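Local coordinates for protein phosphonate monoester hydrolase (Ruegeria pomeroyi, PDB 4UPK) that belongs to the sulfatase family, within the alkaline phosphatase clan, at residues L90-H98 with P407-L415. Numbering follows the deposited sequence.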
loop_
_atom_site.group_PDB
_atom_site.type_symbol
_atom_site.label_atom_id
_atom_site.label_comp_id
_atom_site.label_asym_id
_atom_site.label_seq_id
_atom_site.Cartn_x
_atom_site.Cartn_y
_atom_site.Cartn_z
ATOM N N LEU A 90 -14.688 -18.454 -4.188
ATOM C CA LEU A 90 -14.690 -17.148 -3.545
ATOM C C LEU A 90 -14.145 -16.001 -4.383
ATOM O O LEU A 90 -14.465 -14.855 -4.078
ATOM C CB LEU A 90 -14.029 -17.195 -2.160
ATOM C CG LEU A 90 -14.626 -18.158 -1.120
ATOM C CD1 LEU A 90 -13.724 -18.278 0.092
ATOM C CD2 LEU A 90 -16.053 -17.790 -0.745
ATOM N N THR A 91 -13.344 -16.285 -5.429
ATOM C CA THR A 91 -12.787 -15.242 -6.327
ATOM C C THR A 91 -13.472 -15.199 -7.692
ATOM O O THR A 91 -13.347 -14.191 -8.385
ATOM C CB THR A 91 -11.261 -15.367 -6.536
ATOM O OG1 THR A 91 -10.965 -16.567 -7.262
ATOM C CG2 THR A 91 -10.455 -15.270 -5.239
ATOM N N GLY A 92 -14.155 -16.277 -8.085
ATOM C CA GLY A 92 -14.810 -16.344 -9.391
ATOM C C GLY A 92 -13.842 -16.527 -10.553
ATOM O O GLY A 92 -14.220 -16.336 -11.715
ATOM N N GLN A 93 -12.587 -16.943 -10.249
ATOM C CA GLN A 93 -11.518 -17.144 -11.238
ATOM C C GLN A 93 -11.062 -18.592 -11.306
ATOM O O GLN A 93 -11.100 -19.302 -10.305
ATOM C CB GLN A 93 -10.274 -16.300 -10.880
ATOM C CG GLN A 93 -10.497 -14.812 -10.719
ATOM C CD GLN A 93 -9.218 -14.073 -10.411
ATOM O OE1 GLN A 93 -8.108 -14.534 -10.669
ATOM N NE2 GLN A 93 -9.345 -12.869 -9.908
ATOM N N TYR A 94 -10.542 -18.998 -12.466
ATOM C CA TYR A 94 -9.926 -20.306 -12.660
ATOM C C TYR A 94 -8.596 -20.299 -11.862
ATOM O O TYR A 94 -8.030 -19.234 -11.648
ATOM C CB TYR A 94 -9.628 -20.544 -14.155
ATOM C CG TYR A 94 -10.860 -20.764 -15.007
ATOM C CD1 TYR A 94 -11.612 -21.930 -14.893
ATOM C CD2 TYR A 94 -11.215 -19.856 -16.004
ATOM C CE1 TYR A 94 -12.719 -22.159 -15.708
ATOM C CE2 TYR A 94 -12.338 -20.059 -16.803
ATOM C CZ TYR A 94 -13.086 -21.213 -16.657
ATOM O OH TYR A 94 -14.210 -21.392 -17.431
ATOM N N ALA A 95 -8.132 -21.466 -11.412
ATOM C CA ALA A 95 -6.876 -21.638 -10.695
ATOM C C ALA A 95 -5.703 -21.097 -11.526
ATOM O O ALA A 95 -4.732 -20.651 -10.919
ATOM C CB ALA A 95 -6.659 -23.115 -10.362
ATOM N N MET A 96 -5.785 -21.130 -12.908
ATOM C CA MET A 96 -4.747 -20.600 -13.817
ATOM C C MET A 96 -4.605 -19.087 -13.668
ATOM O O MET A 96 -3.564 -18.531 -13.968
ATOM C CB MET A 96 -4.946 -21.031 -15.299
ATOM C CG MET A 96 -6.262 -20.611 -15.937
ATOM S SD MET A 96 -6.457 -21.351 -17.580
ATOM C CE MET A 96 -8.082 -20.770 -17.984
ATOM N N ASN A 97 -5.648 -18.444 -13.154
ATOM C CA ASN A 97 -5.683 -17.016 -12.911
ATOM C C ASN A 97 -5.429 -16.640 -11.442
ATOM O O ASN A 97 -4.558 -15.787 -11.173
ATOM C CB ASN A 97 -6.984 -16.421 -13.458
ATOM C CG ASN A 97 -7.002 -16.432 -14.968
ATOM O OD1 ASN A 97 -5.963 -16.372 -15.622
ATOM N ND2 ASN A 97 -8.169 -16.527 -15.561
ATOM N N HIS A 98 -6.153 -17.287 -10.493
ATOM C CA HIS A 98 -5.979 -16.935 -9.072
ATOM C C HIS A 98 -4.626 -17.402 -8.483
ATOM O O HIS A 98 -4.081 -16.777 -7.569
ATOM C CB HIS A 98 -7.207 -17.305 -8.222
ATOM C CG HIS A 98 -7.487 -18.766 -8.031
ATOM N ND1 HIS A 98 -6.559 -19.609 -7.474
ATOM C CD2 HIS A 98 -8.651 -19.441 -8.180
ATOM C CE1 HIS A 98 -7.166 -20.778 -7.324
ATOM N NE2 HIS A 98 -8.426 -20.726 -7.742
ATOM N N PRO A 407 -16.154 -7.469 -10.975
ATOM C CA PRO A 407 -14.829 -7.153 -11.535
ATOM C C PRO A 407 -14.529 -7.974 -12.807
ATOM O O PRO A 407 -15.024 -9.101 -12.946
ATOM C CB PRO A 407 -13.868 -7.558 -10.395
ATOM C CG PRO A 407 -14.677 -7.615 -9.196
ATOM C CD PRO A 407 -16.031 -8.049 -9.623
ATOM N N ASN A 408 -13.704 -7.404 -13.731
ATOM C CA ASN A 408 -13.271 -8.058 -14.973
ATOM C C ASN A 408 -12.387 -9.294 -14.688
ATOM O O ASN A 408 -12.367 -10.219 -15.503
ATOM C CB ASN A 408 -12.537 -7.071 -15.890
ATOM C CG ASN A 408 -13.433 -6.171 -16.708
ATOM O OD1 ASN A 408 -14.652 -6.351 -16.805
ATOM N ND2 ASN A 408 -12.823 -5.199 -17.369
ATOM N N ALA A 409 -11.693 -9.323 -13.527
ATOM C CA ALA A 409 -10.868 -10.458 -13.079
ATOM C C ALA A 409 -11.682 -11.773 -12.974
ATOM O O ALA A 409 -11.123 -12.855 -13.134
ATOM C CB ALA A 409 -10.239 -10.137 -11.727
ATOM N N VAL A 410 -12.998 -11.663 -12.722
ATOM C CA VAL A 410 -13.907 -12.798 -12.587
ATOM C C VAL A 410 -14.120 -13.501 -13.933
ATOM O O VAL A 410 -14.648 -12.911 -14.887
ATOM C CB VAL A 410 -15.231 -12.405 -11.854
ATOM C CG1 VAL A 410 -16.254 -13.533 -11.862
ATOM C CG2 VAL A 410 -14.956 -11.950 -10.424
ATOM N N ASP A 411 -13.684 -14.765 -13.998
ATOM C CA ASP A 411 -13.807 -15.645 -15.173
ATOM C C ASP A 411 -15.215 -16.223 -15.315
ATOM O O ASP A 411 -15.634 -16.533 -16.434
ATOM C CB ASP A 411 -12.797 -16.798 -15.094
ATOM C CG ASP A 411 -11.339 -16.379 -15.170
ATOM O OD1 ASP A 411 -10.996 -15.574 -16.063
ATOM O OD2 ASP A 411 -10.537 -16.892 -14.370
ATOM N N GLY A 412 -15.906 -16.392 -14.177
ATOM C CA GLY A 412 -17.261 -16.926 -14.116
ATOM C C GLY A 412 -18.308 -15.979 -14.639
ATOM O O GLY A 412 -18.073 -14.776 -14.748
ATOM N N ARG A 413 -19.473 -16.531 -14.971
ATOM C CA ARG A 413 -20.607 -15.789 -15.497
ATOM C C ARG A 413 -21.840 -16.020 -14.621
ATOM O O ARG A 413 -22.071 -17.133 -14.142
ATOM C CB ARG A 413 -20.890 -16.206 -16.949
ATOM C CG ARG A 413 -19.810 -15.760 -17.938
ATOM C CD ARG A 413 -20.114 -16.176 -19.364
ATOM N NE ARG A 413 -21.365 -15.601 -19.871
ATOM C CZ ARG A 413 -21.911 -15.921 -21.040
ATOM N NH1 ARG A 413 -21.311 -16.786 -21.845
ATOM N NH2 ARG A 413 -23.063 -15.387 -21.408
ATOM N N SER A 414 -22.621 -14.957 -14.412
ATOM C CA SER A 414 -23.850 -14.986 -13.621
ATOM C C SER A 414 -24.837 -16.058 -14.103
ATOM O O SER A 414 -25.102 -16.181 -15.305
ATOM C CB SER A 414 -24.516 -13.614 -13.635
ATOM O OG SER A 414 -25.699 -13.596 -12.855
ATOM N N LEU A 415 -25.381 -16.823 -13.147
ATOM C CA LEU A 415 -26.369 -17.867 -13.392
ATOM C C LEU A 415 -27.788 -17.318 -13.327
ATOM O O LEU A 415 -28.742 -18.086 -13.472
ATOM C CB LEU A 415 -26.205 -19.003 -12.372
ATOM C CG LEU A 415 -24.904 -19.793 -12.416
ATOM C CD1 LEU A 415 -24.908 -20.866 -11.354
ATOM C CD2 LEU A 415 -24.662 -20.409 -13.784
HETATM O O HOH W 1 -15.828 -19.187 -17.483
#
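D411 reaches across to Y94 and N97 in this sulfatase-family, alkaline-phosphatase-like fold, where the link between helices 82-91 and 95-98, with the second of these helices, meets the loop joining helix 394-402 to helix 416-419. Its OD2 accepts two hydrogen bonds. Y94 N, at the N-cap position before helix 95-98, meets the anti lone pair of D411 OD2 at 2.8 Å; N97 ND2 approaches D411 OD2 on its syn side at 2.7 Å, 18° out of the carboxylate plane but nearly in the amide plane of N97. A short carboxylate suits this place, because with CG anti to the carbonyl carbon (chi1 -65°) it lies against both donors. D411 CB also touches the ring at Y94 CD2 (3.6 Å).

Beside it, G92 O receives G412 N at 3.0 Å and, more weakly, D411 N. Glycine fits at 92, where phi is positive and V410 CG1 lies 4.0 Å from G92 CA. The extended Q93 side chain runs along A409, whose small methyl lets NE2 come close.

Farther out, R536 forms a salt bridge with D411 OD1, which would favour a charged carboxylate, and E390 OE1 hydrogen-bonds Y94 OH. A water donates to both Y94 OH (2.7 Å) and D411 O (2.9 Å).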